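Xyloglucan-specific endo-beta-1,4-glucanase GH12 (Aspergillus niveus, PDB 4NPR) probably hydrolyses internal beta-1,4-glucosidic linkages of xyloglucan with retention of the beta configuration, as a member of glycoside hydrolase family 12. Local coordinates at residues G37-Y42 / E61-N66; I68-K73 / A87-Q92; I104-K109 / S236-S241. All blocks are in the same frame, centred on the assembly; numbering follows the deposited sequence.

How the contacts relate
The fold is the two-sheet beta-jelly roll of family 12: a six-strand sheet packs on a nine-strand sheet. From the N terminus, contact 1 closes a loop of 18 residues and joins strand 39-42 of the larger sheet to the end of strand 53-64 in the smaller one. Contact 2 closes the next, shorter loop of 13 residues, again from sheet to sheet. Contact 3 closes a span of 126 residues and pairs two strands within the smaller sheet. The three lie in series, so none nests in or crosses another. They also touch: Ile-68 bonds to Tyr-238, Asn-38 to Gln-92, and Tyr-39 to Val-240.

Contact 1 (G37-Y42 / E61-N66); sequences GNYILY and ESLSGN
Asn-66 and Leu-63 both meet the ring of Tyr-39 at its edge, near the ring plane. The backbone O of Asn-66 lies at the phenol end, while CD1 of Leu-63 comes up at 4.3 Å from Tyr-39 CD2. The side-chain amide of Asn-66 is turned only 24° from the ring plane. Its OD1 stands 3.5 Å from Tyr-39 CE2. The two amides of Asn-38 and Asn-66 are set much more steeply against each other.

Two hydrogen bonds hold the loop residue Asn-66. The hydroxyl of Tyr-39 donates to the backbone O of Asn-66 at 2.8 Å, in the plane of that carbonyl. The same hydroxyl accepts from the backbone N of Val-240, so it ties strand 39-42 to the Asn-66 loop and to strand 231-240. Asn-38 ND2 donates to Asn-66 OD1 at 3.1 Å, and the bond is fairly straight. The acceptor lies in the amide plane of Asn-38, yet the donor stands well above the carbonyl plane of Asn-66. Tyr-39 CG is anti to the carbonyl carbon (chi1 -57°), which carries the phenol toward Asn-66.

Leu-63 also packs on the backbone of Gly-37, with Leu-63 CD2 3.3 Å from Gly-37 N. Gly-37 has a positive phi, which by itself favours glycine, and no side chain stands between its backbone and the leucine methyl.

This is a surface contact that bridges the two sheets of the jelly roll. Strand 39-42 lies between strands 33-36 and 87-97, and Tyr-39 packs on Leu-91 of the latter. Strand 53-64 pairs with strand 67-77. There Glu-61 and Ser-62 both face Val-69 in a classic beta bulge, shortly before the chain turns at Gly-65 and Asn-66.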
loop_
_atom_site.group_PDB
_atom_site.type_symbol
_atom_site.label_atom_id
_atom_site.label_comp_id
_atom_site.label_asym_id
_atom_site.label_seq_id
_atom_site.Cartn_x
_atom_site.Cartn_y
_atom_site.Cartn_z
ATOM N N GLY A 37 -10.520 11.976 -10.600
ATOM C CA GLY A 37 -11.565 11.939 -9.590
ATOM C C GLY A 37 -10.968 12.204 -8.228
ATOM O O GLY A 37 -10.376 13.257 -7.969
ATOM N N ASN A 38 -11.101 11.224 -7.360
ATOM C CA ASN A 38 -10.612 11.384 -6.011
ATOM C C ASN A 38 -9.283 10.763 -5.751
ATOM O O ASN A 38 -8.921 10.622 -4.608
ATOM C CB ASN A 38 -11.644 10.830 -5.060
ATOM C CG ASN A 38 -12.913 11.590 -5.150
ATOM O OD1 ASN A 38 -12.915 12.821 -5.086
ATOM N ND2 ASN A 38 -14.001 10.883 -5.341
ATOM N N TYR A 39 -8.535 10.457 -6.800
ATOM C CA TYR A 39 -7.245 9.796 -6.655
ATOM C C TYR A 39 -6.138 10.667 -7.276
ATOM O O TYR A 39 -6.417 11.534 -8.085
ATOM C CB TYR A 39 -7.281 8.388 -7.285
ATOM C CG TYR A 39 -8.373 7.476 -6.722
ATOM C CD1 TYR A 39 -8.179 6.785 -5.520
ATOM C CD2 TYR A 39 -9.623 7.305 -7.381
ATOM C CE1 TYR A 39 -9.151 5.947 -4.986
ATOM C CE2 TYR A 39 -10.607 6.451 -6.845
ATOM C CZ TYR A 39 -10.357 5.786 -5.642
ATOM O OH TYR A 39 -11.288 4.947 -5.068
ATOM N N ILE A 40 -4.913 10.500 -6.794
ATOM C CA ILE A 40 -3.725 10.908 -7.492
ATOM C C ILE A 40 -2.939 9.618 -7.597
ATOM O O ILE A 40 -2.765 8.882 -6.602
ATOM C CB ILE A 40 -2.923 11.956 -6.718
ATOM C CG1 ILE A 40 -3.703 13.280 -6.621
ATOM C CG2 ILE A 40 -1.604 12.271 -7.418
ATOM C CD1 ILE A 40 -3.180 14.214 -5.545
ATOM N N LEU A 41 -2.522 9.300 -8.811
ATOM C CA LEU A 41 -1.797 8.087 -9.077
ATOM C C LEU A 41 -0.357 8.484 -9.252
ATOM O O LEU A 41 -0.067 9.378 -10.026
ATOM C CB LEU A 41 -2.341 7.425 -10.339
ATOM C CG LEU A 41 -1.686 6.151 -10.850
ATOM C CD1 LEU A 41 -2.004 4.967 -9.955
ATOM C CD2 LEU A 41 -2.204 5.824 -12.244
ATOM N N TYR A 42 0.539 7.791 -8.574
ATOM C CA TYR A 42 1.951 8.184 -8.465
ATOM C C TYR A 42 2.848 7.088 -8.964
ATOM O O TYR A 42 2.574 5.939 -8.715
ATOM C CB TYR A 42 2.347 8.381 -6.997
ATOM C CG TYR A 42 1.724 9.539 -6.273
ATOM C CD1 TYR A 42 2.325 10.815 -6.316
ATOM C CD2 TYR A 42 0.557 9.372 -5.495
ATOM C CE1 TYR A 42 1.785 11.887 -5.620
ATOM C CE2 TYR A 42 0.001 10.453 -4.795
ATOM C CZ TYR A 42 0.629 11.697 -4.857
ATOM O OH TYR A 42 0.134 12.783 -4.196
ATOM N N GLU A 61 -5.399 4.108 -16.815
ATOM C CA GLU A 61 -6.222 3.640 -17.912
ATOM C C GLU A 61 -7.560 4.339 -17.947
ATOM O O GLU A 61 -7.922 4.907 -18.963
ATOM C CB GLU A 61 -6.502 2.147 -17.788
ATOM C CG GLU A 61 -5.855 1.331 -18.864
ATOM C CD GLU A 61 -4.440 1.011 -18.513
ATOM O OE1 GLU A 61 -4.247 0.461 -17.398
ATOM O OE2 GLU A 61 -3.555 1.292 -19.359
ATOM N N SER A 62 -8.303 4.271 -16.841
ATOM C CA SER A 62 -9.672 4.742 -16.814
ATOM C C SER A 62 -10.204 4.903 -15.411
ATOM O O SER A 62 -9.658 4.369 -14.464
ATOM C CB SER A 62 -10.572 3.766 -17.580
ATOM O OG SER A 62 -10.618 2.494 -16.959
ATOM N N LEU A 63 -11.293 5.638 -15.299
ATOM C CA LEU A 63 -11.909 5.923 -14.017
ATOM C C LEU A 63 -13.404 5.839 -14.265
ATOM O O LEU A 63 -13.910 6.316 -15.275
ATOM C CB LEU A 63 -11.512 7.320 -13.516
ATOM C CG LEU A 63 -12.206 7.806 -12.235
ATOM C CD1 LEU A 63 -11.920 6.907 -11.039
ATOM C CD2 LEU A 63 -11.843 9.245 -11.884
ATOM N N SER A 64 -14.118 5.251 -13.328
ATOM C CA SER A 64 -15.493 4.935 -13.554
ATOM C C SER A 64 -16.148 4.952 -12.185
ATOM O O SER A 64 -15.944 4.033 -11.366
ATOM C CB SER A 64 -15.541 3.547 -14.198
ATOM O OG SER A 64 -16.859 3.087 -14.335
ATOM N N GLY A 65 -16.931 5.996 -11.936
ATOM C CA GLY A 65 -17.448 6.284 -10.599
ATOM C C GLY A 65 -16.257 6.522 -9.702
ATOM O O GLY A 65 -15.391 7.318 -10.057
ATOM N N ASN A 66 -16.165 5.790 -8.584
ATOM C CA ASN A 66 -14.956 5.859 -7.746
ATOM C C ASN A 66 -13.984 4.693 -7.930
ATOM O O ASN A 66 -13.178 4.446 -7.058
ATOM C CB ASN A 66 -15.297 6.044 -6.269
ATOM C CG ASN A 66 -14.243 6.897 -5.547
ATOM O OD1 ASN A 66 -13.727 7.897 -6.103
ATOM N ND2 ASN A 66 -13.899 6.500 -4.322
#

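Contact 2 (I68-K73 / A87-Q92); sequences IVWNTK and ANAALQ
Trp-70 packs its indole against Ala-87, Asn-88 and Ala-89 of a strand in the facing sheet. The strands run nearly antiparallel, with axes 8.3 Å apart at an angle of 159°. The indole reaches across with the far end of its six-membered ring. Trp-70 CH2 comes within 3.6 Å of Ala-87 O and 4.0 Å of Asn-88 CA, an oblique approach to the backbone. Trp-70 NE1 lies 4.0 Å from Ala-89 CB. This is the tightly packed centre.

The packing is slacker at the two ends. Ile-68 CG2 meets Ala-89 CB at 4.4 Å, and Thr-72 OG1 is 4.3 Å from Ala-87 CB. Even these looser ends are shielded from solvent, for all six touching residues are buried.

The polar ends find partners elsewhere. Thr-72 OG1 bonds to Thr-58 OG1, Cys-57 O and Gln-56 NE2, and Asn-88 ND2 to Phe-86 O. The segments are joined by packing of the indole on the Ala-87 to Ala-89 backbone and on the alanine methyls, with Ile-68 and Thr-72 at the ends; no polar bond links them.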
loop_
_atom_site.group_PDB
_atom_site.type_symbol
_atom_site.label_atom_id
_atom_site.label_comp_id
_atom_site.label_asym_id
_atom_site.label_seq_id
_atom_site.Cartn_x
_atom_site.Cartn_y
_atom_site.Cartn_z
ATOM N N ILE A 68 -10.831 3.023 -10.097
ATOM C CA ILE A 68 -9.699 3.362 -10.967
ATOM C C ILE A 68 -9.076 2.069 -11.504
ATOM O O ILE A 68 -9.075 1.051 -10.796
ATOM C CB ILE A 68 -8.659 4.261 -10.270
ATOM C CG1 ILE A 68 -7.514 4.634 -11.231
ATOM C CG2 ILE A 68 -8.060 3.608 -9.026
ATOM C CD1 ILE A 68 -6.699 5.842 -10.780
ATOM N N VAL A 69 -8.653 2.105 -12.775
ATOM C CA VAL A 69 -7.999 1.003 -13.480
ATOM C C VAL A 69 -6.640 1.537 -13.934
ATOM O O VAL A 69 -6.560 2.580 -14.584
ATOM C CB VAL A 69 -8.870 0.556 -14.712
ATOM C CG1 VAL A 69 -8.252 -0.608 -15.504
ATOM C CG2 VAL A 69 -10.307 0.224 -14.245
ATOM N N TRP A 70 -5.567 0.866 -13.539
ATOM C CA TRP A 70 -4.225 1.329 -13.877
ATOM C C TRP A 70 -3.246 0.192 -13.855
ATOM O O TRP A 70 -3.619 -0.941 -13.493
ATOM C CB TRP A 70 -3.739 2.409 -12.906
ATOM C CG TRP A 70 -3.613 1.999 -11.429
ATOM C CD1 TRP A 70 -4.627 1.889 -10.507
ATOM C CD2 TRP A 70 -2.395 1.716 -10.707
ATOM N NE1 TRP A 70 -4.111 1.554 -9.260
ATOM C CE2 TRP A 70 -2.748 1.448 -9.364
ATOM C CE3 TRP A 70 -1.052 1.673 -11.064
ATOM C CZ2 TRP A 70 -1.794 1.137 -8.397
ATOM C CZ3 TRP A 70 -0.117 1.362 -10.108
ATOM C CH2 TRP A 70 -0.481 1.095 -8.799
ATOM N N ASN A 71 -1.997 0.511 -14.222
ATOM C CA ASN A 71 -0.896 -0.420 -14.082
ATOM C C ASN A 71 0.470 0.228 -13.980
ATOM O O ASN A 71 0.658 1.429 -14.240
ATOM C CB ASN A 71 -0.876 -1.417 -15.245
ATOM C CG ASN A 71 -0.355 -0.811 -16.536
ATOM O OD1 ASN A 71 0.776 -0.285 -16.602
ATOM N ND2 ASN A 71 -1.175 -0.902 -17.594
ATOM N N THR A 72 1.435 -0.599 -13.628
ATOM C CA THR A 72 2.793 -0.185 -13.691
ATOM C C THR A 72 3.697 -1.332 -14.171
ATOM O O THR A 72 3.408 -2.501 -13.929
ATOM C CB THR A 72 3.216 0.360 -12.318
ATOM O OG1 THR A 72 4.514 0.942 -12.428
ATOM C CG2 THR A 72 3.265 -0.719 -11.285
ATOM N N LYS A 73 4.804 -0.967 -14.812
ATOM C CA LYS A 73 5.710 -1.901 -15.423
ATOM C C LYS A 73 7.085 -1.546 -15.010
ATOM O O LYS A 73 7.424 -0.368 -14.964
ATOM C CB LYS A 73 5.612 -1.769 -16.928
ATOM C CG LYS A 73 4.218 -2.117 -17.410
ATOM C CD LYS A 73 3.992 -1.997 -18.903
ATOM C CE LYS A 73 2.663 -2.677 -19.231
ATOM N NZ LYS A 73 1.885 -1.888 -20.221
ATOM N N ALA A 87 4.629 2.940 -6.428
ATOM C CA ALA A 87 3.588 3.438 -7.292
ATOM C C ALA A 87 2.267 2.947 -6.714
ATOM O O ALA A 87 2.109 1.774 -6.448
ATOM C CB ALA A 87 3.757 2.883 -8.685
ATOM N N ASN A 88 1.329 3.873 -6.568
ATOM C CA ASN A 88 0.119 3.669 -5.822
ATOM C C ASN A 88 -0.915 4.653 -6.260
ATOM O O ASN A 88 -0.612 5.730 -6.786
ATOM C CB ASN A 88 0.367 3.906 -4.335
ATOM C CG ASN A 88 0.712 5.345 -4.028
ATOM O OD1 ASN A 88 -0.123 6.130 -3.575
ATOM N ND2 ASN A 88 1.951 5.711 -4.290
ATOM N N ALA A 89 -2.162 4.288 -6.023
ATOM C CA ALA A 89 -3.271 5.239 -6.061
ATOM C C ALA A 89 -3.585 5.727 -4.614
ATOM O O ALA A 89 -3.882 4.920 -3.757
ATOM C CB ALA A 89 -4.497 4.572 -6.658
ATOM N N ALA A 90 -3.590 7.045 -4.406
ATOM C CA ALA A 90 -3.887 7.685 -3.124
ATOM C C ALA A 90 -5.222 8.422 -3.169
ATOM O O ALA A 90 -5.506 9.234 -4.059
ATOM C CB ALA A 90 -2.774 8.665 -2.762
ATOM N N LEU A 91 -6.048 8.138 -2.189
ATOM C CA LEU A 91 -7.347 8.744 -2.102
ATOM C C LEU A 91 -7.163 10.129 -1.528
ATOM O O LEU A 91 -6.415 10.285 -0.581
ATOM C CB LEU A 91 -8.222 7.936 -1.165
ATOM C CG LEU A 91 -9.640 8.455 -1.007
ATOM C CD1 LEU A 91 -10.390 8.219 -2.312
ATOM C CD2 LEU A 91 -10.326 7.790 0.193
ATOM N N GLN A 92 -7.878 11.107 -2.084
ATOM C CA GLN A 92 -7.855 12.500 -1.640
ATOM C C GLN A 92 -9.102 12.742 -0.814
ATOM O O GLN A 92 -10.214 12.637 -1.285
ATOM C CB GLN A 92 -7.810 13.429 -2.843
ATOM C CG GLN A 92 -6.684 13.106 -3.822
ATOM C CD GLN A 92 -5.286 13.166 -3.156
ATOM O OE1 GLN A 92 -4.603 12.150 -2.987
ATOM N NE2 GLN A 92 -4.877 14.351 -2.774
#

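Contact 3 (I104-K109 / S236-S241); sequences IDSTWK and SDYSVS. With SO4 (sulfate ion), chain C.
Thr-107 and Ser-239 form a hydrogen-bonded pair at the middle of an antiparallel ladder. Ser-239 N donates to Thr-107 O at 2.9 Å, and Thr-107 N donates back to Ser-239 O. Lys-109 N to Asp-237 O, Ser-236 N to Lys-109 O and Ser-241 N to Asp-105 O extend the ladder both ways. Ser-106 with Val-240 and Trp-108 with Tyr-238 are the non-hydrogen-bonded pairs.

One side chain adds to the backbone bonds. Ser-106 OG donates to Ser-239 O at 2.7 Å, in the carbonyl plane. That oxygen thus takes two donors. Ser-106 OG also bonds to Tyr-123 OH.

The aromatic contact is T-shaped. Tyr-238 turns its edge to the face of Trp-108, with planes at 73°. Its CD1 stands 3.6 Å from Trp-108 CG. Where the ladder gives out, Ile-104 CG2 lies 3.7 Å from Val-240 CG2, the side chains alongside each other.

The face opposite Trp-108 and Tyr-238 carries polar groups. Asp-237 OD1 lies 3.2 Å from Lys-109 CB, but the lysine chain bends away and Lys-109 NZ is 7.0 Å from that oxygen. A sulfate, probably from the crystallisation liquor, accepts a bond from Ser-239 OG to its O2 at 2.8 Å. Thr-67 OG1 also holds it. Thr-107 OG1 bonds to Ser-194 OG; its 3.3 Å approach to sulfate O1 is weak and not settled.

Strand 105-113 lies between strands 231-240 and 192-196, and strand 67-77 borders 231-240 on its other side. The face with Trp-108 and Tyr-238 looks into the jelly roll, where both side chains touch Ala-221 of strand 215-226 in the opposing sheet.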
loop_
_atom_site.group_PDB
_atom_site.type_symbol
_atom_site.label_atom_id
_atom_site.label_comp_id
_atom_site.label_asym_id
_atom_site.label_seq_id
_atom_site.Cartn_x
_atom_site.Cartn_y
_atom_site.Cartn_z
ATOM N N ILE A 104 -14.375 2.282 5.980
ATOM C CA ILE A 104 -13.440 2.447 4.858
ATOM C C ILE A 104 -13.587 1.278 3.863
ATOM O O ILE A 104 -12.708 0.421 3.769
ATOM C CB ILE A 104 -12.000 2.506 5.363
ATOM C CG1 ILE A 104 -11.879 3.363 6.618
ATOM C CG2 ILE A 104 -11.058 3.041 4.296
ATOM C CD1 ILE A 104 -10.507 3.202 7.237
ATOM N N ASP A 105 -14.711 1.223 3.150
ATOM C CA ASP A 105 -14.957 0.123 2.215
ATOM C C ASP A 105 -13.971 0.193 1.047
ATOM O O ASP A 105 -13.754 1.257 0.504
ATOM C CB ASP A 105 -16.398 0.157 1.679
ATOM C CG ASP A 105 -17.476 -0.061 2.796
ATOM O OD1 ASP A 105 -17.137 -0.362 3.978
ATOM O OD2 ASP A 105 -18.684 0.106 2.467
ATOM N N SER A 106 -13.342 -0.926 0.681
ATOM C CA SER A 106 -12.425 -0.953 -0.488
ATOM C C SER A 106 -12.591 -2.227 -1.296
ATOM O O SER A 106 -12.770 -3.291 -0.721
ATOM C CB SER A 106 -10.958 -0.881 -0.024
ATOM O OG SER A 106 -10.033 -0.799 -1.117
ATOM N N THR A 107 -12.459 -2.145 -2.613
ATOM C CA THR A 107 -12.429 -3.345 -3.434
ATOM C C THR A 107 -11.242 -3.263 -4.380
ATOM O O THR A 107 -11.024 -2.233 -4.995
ATOM C CB THR A 107 -13.753 -3.520 -4.247
ATOM O OG1 THR A 107 -14.878 -3.710 -3.353
ATOM C CG2 THR A 107 -13.654 -4.739 -5.245
ATOM N N TRP A 108 -10.509 -4.367 -4.524
ATOM C CA TRP A 108 -9.255 -4.362 -5.238
ATOM C C TRP A 108 -9.115 -5.699 -5.910
ATOM O O TRP A 108 -9.272 -6.718 -5.278
ATOM C CB TRP A 108 -8.075 -4.163 -4.265
ATOM C CG TRP A 108 -6.753 -3.730 -4.856
ATOM C CD1 TRP A 108 -6.489 -3.404 -6.165
ATOM C CD2 TRP A 108 -5.539 -3.470 -4.136
ATOM N NE1 TRP A 108 -5.173 -3.015 -6.302
ATOM C CE2 TRP A 108 -4.582 -3.025 -5.066
ATOM C CE3 TRP A 108 -5.180 -3.561 -2.797
ATOM C CZ2 TRP A 108 -3.296 -2.699 -4.703
ATOM C CZ3 TRP A 108 -3.899 -3.232 -2.427
ATOM C CH2 TRP A 108 -2.968 -2.803 -3.380
ATOM N N LYS A 109 -8.814 -5.658 -7.200
ATOM C CA LYS A 109 -8.427 -6.795 -7.956
ATOM C C LYS A 109 -7.102 -6.475 -8.664
ATOM O O LYS A 109 -6.992 -5.447 -9.373
ATOM C CB LYS A 109 -9.517 -7.076 -8.998
ATOM C CG LYS A 109 -9.119 -8.088 -10.076
ATOM C CD LYS A 109 -8.748 -9.403 -9.395
ATOM C CE LYS A 109 -8.720 -10.553 -10.376
ATOM N NZ LYS A 109 -7.433 -10.530 -11.099
ATOM N N SER A 236 -7.001 -4.086 -12.131
ATOM C CA SER A 236 -8.075 -4.037 -13.102
ATOM C C SER A 236 -9.313 -3.356 -12.495
ATOM O O SER A 236 -10.206 -2.918 -13.218
ATOM C CB SER A 236 -8.307 -5.415 -13.759
ATOM O OG SER A 236 -8.654 -6.366 -12.812
ATOM N N ASP A 237 -9.333 -3.234 -11.170
ATOM C CA ASP A 237 -10.177 -2.283 -10.486
ATOM C C ASP A 237 -9.771 -2.083 -9.013
ATOM O O ASP A 237 -9.361 -3.013 -8.320
ATOM C CB ASP A 237 -11.648 -2.660 -10.615
ATOM C CG ASP A 237 -11.986 -3.869 -9.850
ATOM O OD1 ASP A 237 -11.572 -4.961 -10.307
ATOM O OD2 ASP A 237 -12.649 -3.728 -8.780
ATOM N N TYR A 238 -9.847 -0.841 -8.581
ATOM C CA TYR A 238 -9.509 -0.449 -7.240
ATOM C C TYR A 238 -10.468 0.670 -6.854
ATOM O O TYR A 238 -10.700 1.590 -7.641
ATOM C CB TYR A 238 -8.041 0.050 -7.106
ATOM C CG TYR A 238 -7.753 0.617 -5.713
ATOM C CD1 TYR A 238 -7.578 -0.225 -4.620
ATOM C CD2 TYR A 238 -7.754 1.977 -5.483
ATOM C CE1 TYR A 238 -7.392 0.266 -3.327
ATOM C CE2 TYR A 238 -7.564 2.494 -4.212
ATOM C CZ TYR A 238 -7.363 1.644 -3.129
ATOM O OH TYR A 238 -7.147 2.166 -1.869
ATOM N N SER A 239 -11.054 0.568 -5.667
ATOM C CA SER A 239 -11.792 1.678 -5.083
ATOM C C SER A 239 -11.611 1.664 -3.593
ATOM O O SER A 239 -11.300 0.627 -3.007
ATOM C CB SER A 239 -13.292 1.638 -5.385
ATOM O OG SER A 239 -13.830 0.390 -5.100
ATOM N N VAL A 240 -11.761 2.863 -3.024
ATOM C CA VAL A 240 -11.835 3.061 -1.591
ATOM C C VAL A 240 -12.580 4.343 -1.310
ATOM O O VAL A 240 -12.498 5.299 -2.066
ATOM C CB VAL A 240 -10.425 3.073 -0.912
ATOM C CG1 VAL A 240 -9.616 4.297 -1.294
ATOM C CG2 VAL A 240 -10.541 2.953 0.607
ATOM N N SER A 241 -13.328 4.346 -0.224
ATOM C CA SER A 241 -13.909 5.572 0.268
ATOM C C SER A 241 -13.845 5.637 1.814
ATOM O O SER A 241 -13.960 4.641 2.508
ATOM C CB SER A 241 -15.342 5.760 -0.294
ATOM O OG SER A 241 -16.263 4.846 0.305
HETATM S S SO4 C . -16.528 -0.984 -6.766
HETATM O O1 SO4 C . -16.291 -2.216 -5.971
HETATM O O2 SO4 C . -15.215 -0.580 -7.339
HETATM O O3 SO4 C . -17.499 -1.311 -7.850
HETATM O O4 SO4 C . -17.082 0.115 -5.909
#